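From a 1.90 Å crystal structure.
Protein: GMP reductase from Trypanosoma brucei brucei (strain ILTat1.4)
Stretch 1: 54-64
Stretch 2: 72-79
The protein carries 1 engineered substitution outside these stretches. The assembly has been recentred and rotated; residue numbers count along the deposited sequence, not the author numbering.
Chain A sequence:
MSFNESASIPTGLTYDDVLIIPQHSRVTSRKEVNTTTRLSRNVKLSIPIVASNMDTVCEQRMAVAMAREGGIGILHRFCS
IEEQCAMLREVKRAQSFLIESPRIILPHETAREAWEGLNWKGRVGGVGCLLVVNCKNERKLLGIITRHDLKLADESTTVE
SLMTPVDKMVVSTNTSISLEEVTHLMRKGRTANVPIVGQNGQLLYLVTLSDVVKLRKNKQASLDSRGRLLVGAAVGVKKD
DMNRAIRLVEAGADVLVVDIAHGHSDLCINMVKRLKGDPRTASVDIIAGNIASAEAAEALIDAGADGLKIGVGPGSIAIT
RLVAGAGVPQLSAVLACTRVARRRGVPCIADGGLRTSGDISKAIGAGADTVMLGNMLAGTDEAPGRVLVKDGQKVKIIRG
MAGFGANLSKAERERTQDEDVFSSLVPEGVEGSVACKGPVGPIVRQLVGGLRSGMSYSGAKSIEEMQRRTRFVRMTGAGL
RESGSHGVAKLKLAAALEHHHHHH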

# COMPACT_ATOMS: atom_id res chain seq x y z
N MET A 54 -13.03 16.87 -28.18
CA MET A 54 -13.54 15.84 -27.29
C MET A 54 -14.68 16.41 -26.48
O MET A 54 -14.66 17.59 -26.12
CB MET A 54 -12.43 15.33 -26.36
CG MET A 54 -11.34 14.59 -27.10
SD MET A 54 -9.95 14.26 -26.01
CE MET A 54 -10.79 13.27 -24.76
N ASP A 55 -15.68 15.58 -26.18
CA ASP A 55 -16.83 16.12 -25.47
C ASP A 55 -16.56 16.34 -23.99
O ASP A 55 -17.45 16.82 -23.29
CB ASP A 55 -18.08 15.25 -25.69
CG ASP A 55 -17.98 13.85 -25.07
OD1 ASP A 55 -16.94 13.48 -24.49
OD2 ASP A 55 -19.00 13.12 -25.17
N THR A 56 -15.35 16.06 -23.51
CA THR A 56 -14.93 16.46 -22.18
C THR A 56 -13.88 17.58 -22.21
O THR A 56 -13.33 17.93 -21.16
CB THR A 56 -14.38 15.26 -21.39
OG1 THR A 56 -13.32 14.65 -22.14
CG2 THR A 56 -15.48 14.23 -21.17
N VAL A 57 -13.59 18.14 -23.38
CA VAL A 57 -12.57 19.17 -23.47
C VAL A 57 -13.12 20.47 -24.06
O VAL A 57 -13.02 21.53 -23.44
CB VAL A 57 -11.35 18.67 -24.27
CG1 VAL A 57 -10.36 19.80 -24.47
CG2 VAL A 57 -10.66 17.50 -23.55
N CYS A 58 -13.72 20.40 -25.25
CA CYS A 58 -14.01 21.63 -26.00
C CYS A 58 -15.49 21.77 -26.36
O CYS A 58 -15.96 21.20 -27.35
CB CYS A 58 -13.16 21.71 -27.26
SG CYS A 58 -13.31 23.37 -28.08
N GLU A 59 -16.22 22.58 -25.58
CA GLU A 59 -17.47 23.15 -26.08
C GLU A 59 -17.30 24.66 -26.09
O GLU A 59 -16.16 25.14 -26.22
CB GLU A 59 -18.66 22.65 -25.25
CG GLU A 59 -18.85 21.12 -25.49
CD GLU A 59 -20.10 20.51 -24.86
OE1 GLU A 59 -20.45 19.38 -25.28
OE2 GLU A 59 -20.71 21.11 -23.96
N GLN A 60 -18.38 25.44 -25.99
CA GLN A 60 -18.28 26.86 -26.30
C GLN A 60 -17.37 27.60 -25.32
O GLN A 60 -16.63 28.52 -25.73
CB GLN A 60 -19.67 27.50 -26.37
CG GLN A 60 -20.44 27.50 -25.06
CD GLN A 60 -21.41 26.34 -24.96
OE1 GLN A 60 -21.09 25.20 -25.34
NE2 GLN A 60 -22.61 26.61 -24.45
N ARG A 61 -17.38 27.24 -24.04
CA ARG A 61 -16.57 28.00 -23.09
C ARG A 61 -15.08 27.77 -23.32
O ARG A 61 -14.28 28.71 -23.21
CB ARG A 61 -16.96 27.65 -21.65
CG ARG A 61 -18.13 28.49 -21.12
CD ARG A 61 -18.57 28.06 -19.72
N MET A 62 -14.69 26.54 -23.67
CA MET A 62 -13.28 26.26 -23.97
C MET A 62 -12.85 26.93 -25.27
O MET A 62 -11.76 27.50 -25.35
CB MET A 62 -13.05 24.74 -24.05
CG MET A 62 -11.65 24.35 -24.53
SD MET A 62 -10.39 24.84 -23.30
CE MET A 62 -10.79 23.73 -21.94
N ALA A 63 -13.69 26.85 -26.31
CA ALA A 63 -13.37 27.48 -27.58
C ALA A 63 -13.16 28.98 -27.42
O ALA A 63 -12.24 29.56 -28.02
CB ALA A 63 -14.47 27.20 -28.61
N VAL A 64 -13.98 29.63 -26.59
CA VAL A 64 -13.83 31.07 -26.36
C VAL A 64 -12.51 31.35 -25.65
O VAL A 64 -11.77 32.28 -26.00
CB VAL A 64 -15.02 31.60 -25.55
CG1 VAL A 64 -14.69 32.97 -24.94
CG2 VAL A 64 -16.26 31.67 -26.43
N ILE A 72 -6.92 28.12 -30.56
CA ILE A 72 -8.24 27.81 -31.12
C ILE A 72 -8.75 26.53 -30.47
O ILE A 72 -7.97 25.70 -29.99
CB ILE A 72 -8.18 27.69 -32.67
CG1 ILE A 72 -9.57 27.88 -33.29
CG2 ILE A 72 -7.58 26.33 -33.12
CD1 ILE A 72 -9.55 27.94 -34.81
N GLY A 73 -10.08 26.38 -30.44
CA GLY A 73 -10.71 25.13 -30.06
C GLY A 73 -11.45 24.55 -31.25
O GLY A 73 -11.93 25.29 -32.12
N ILE A 74 -11.53 23.21 -31.30
CA ILE A 74 -12.31 22.50 -32.31
C ILE A 74 -13.54 21.91 -31.61
O ILE A 74 -13.42 21.00 -30.78
CB ILE A 74 -11.51 21.39 -33.00
CG1 ILE A 74 -10.19 21.92 -33.58
CG2 ILE A 74 -12.35 20.73 -34.10
CD1 ILE A 74 -10.35 23.10 -34.56
N LEU A 75 -14.72 22.42 -31.96
CA LEU A 75 -15.97 21.94 -31.38
C LEU A 75 -16.25 20.50 -31.78
O LEU A 75 -16.24 20.15 -32.97
CB LEU A 75 -17.13 22.83 -31.82
CG LEU A 75 -17.05 24.28 -31.36
CD1 LEU A 75 -18.16 25.12 -32.01
CD2 LEU A 75 -17.11 24.40 -29.84
N HIS A 76 -16.55 19.65 -30.79
CA HIS A 76 -16.75 18.24 -31.06
C HIS A 76 -18.12 18.02 -31.72
O HIS A 76 -19.01 18.88 -31.66
CB HIS A 76 -16.63 17.43 -29.76
CG HIS A 76 -17.81 17.58 -28.85
ND1 HIS A 76 -18.93 16.77 -28.96
CD2 HIS A 76 -18.05 18.42 -27.83
CE1 HIS A 76 -19.81 17.13 -28.03
NE2 HIS A 76 -19.30 18.13 -27.34
N ARG A 77 -18.26 16.86 -32.36
CA ARG A 77 -19.44 16.53 -33.16
C ARG A 77 -20.33 15.47 -32.51
O ARG A 77 -21.25 14.96 -33.15
CB ARG A 77 -19.02 16.06 -34.55
CG ARG A 77 -18.36 14.66 -34.57
CD ARG A 77 -17.91 14.28 -35.97
NE ARG A 77 -16.90 13.22 -35.96
CZ ARG A 77 -17.15 11.96 -36.29
NH1 ARG A 77 -18.38 11.60 -36.64
NH2 ARG A 77 -16.18 11.05 -36.27
N PHE A 78 -20.08 15.14 -31.25
CA PHE A 78 -20.93 14.17 -30.54
C PHE A 78 -22.12 14.90 -29.92
O PHE A 78 -22.35 14.91 -28.72
CB PHE A 78 -20.11 13.41 -29.51
CG PHE A 78 -19.28 12.30 -30.10
CD1 PHE A 78 -18.87 12.36 -31.42
CD2 PHE A 78 -18.92 11.19 -29.35
CE1 PHE A 78 -18.11 11.36 -31.99
CE2 PHE A 78 -18.16 10.17 -29.91
CZ PHE A 78 -17.75 10.26 -31.23
N CYS A 79 -22.85 15.55 -30.80
CA CYS A 79 -24.05 16.31 -30.49
C CYS A 79 -24.87 16.39 -31.76
O CYS A 79 -24.41 16.04 -32.85
CB CYS A 79 -23.71 17.70 -29.96
SG CYS A 79 -22.41 18.49 -30.93
O HOH W 1 -11.76 28.63 -30.64

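A single histidine ring makes the short hydrogen bond and the largest packing contribution between these two stretches. His 76 gives up 98 Å² to stretch 1, the largest share of any residue here, and its imidazole is used on both face and edge. Over one face sits Asp 55, whose CB lies 3.5 Å from the centroid of the His 76 ring and only 13° off its normal, a CH-pi contact made by a methylene group while the carboxylate is hydrogen-bonded elsewhere in the structure. At the edge, NE2 of His 76 donates to OE1 of Glu 59 across 2.7 Å, with an N-H...acceptor angle of 178°. The bond is short and almost perfectly straight.

The example illustrates how a buried histidine is fixed from both ends. The other ring nitrogen, ND1 of His 76, accepts from the backbone N of Phe 78 at 3.0 Å, so the segment after the strand engages the ring, which is in the p rotamer. Glu 59 reaches the ring with an extended side chain (chi1 m, chi2 t): its CA-to-CB bond points sideways, but its end comes nearer. The same residue occupies the N-cap position, where its backbone O accepts from N of Ala 63 at 3.0 Å, so its backbone begins the helix while its side chain reaches the ring.

From there helix 60-64 and strand 72-75 run nearly antiparallel, at 155°, with their axes approaching to 7.2 Å. At Gly 73 the closeness leaves no room for a side chain. CA of Ala 63 lies 4.3 Å from CA of Gly 73, and a CB on the glycine would fall 2.7 Å from SG of Cys 58, a clash, and a tight 3.0 Å from CA of Ala 63. The space goes instead to the sulfur: SG of Cys 58 packs 3.7 Å from CA of Gly 73. Water 1 joins the backbones near this point, donating to O of Ala 63 and accepting from N of Gly 73, each at 2.8 Å.

Leu 75 turns its end to the start of the helix, where its CD2 lies 3.8 Å from C of Glu 59, 4.0 Å from CB of Ala 63 and 4.3 Å from SG of Cys 58; its apolar end suits the apolar side chains among these neighbours. The packing has a cost: O of Cys 58, 3.5 Å from CD2 of His 76 and near the ring plane, is buried with no hydrogen-bonding partner in the model. In all, 437 Å² is buried, counting both sides.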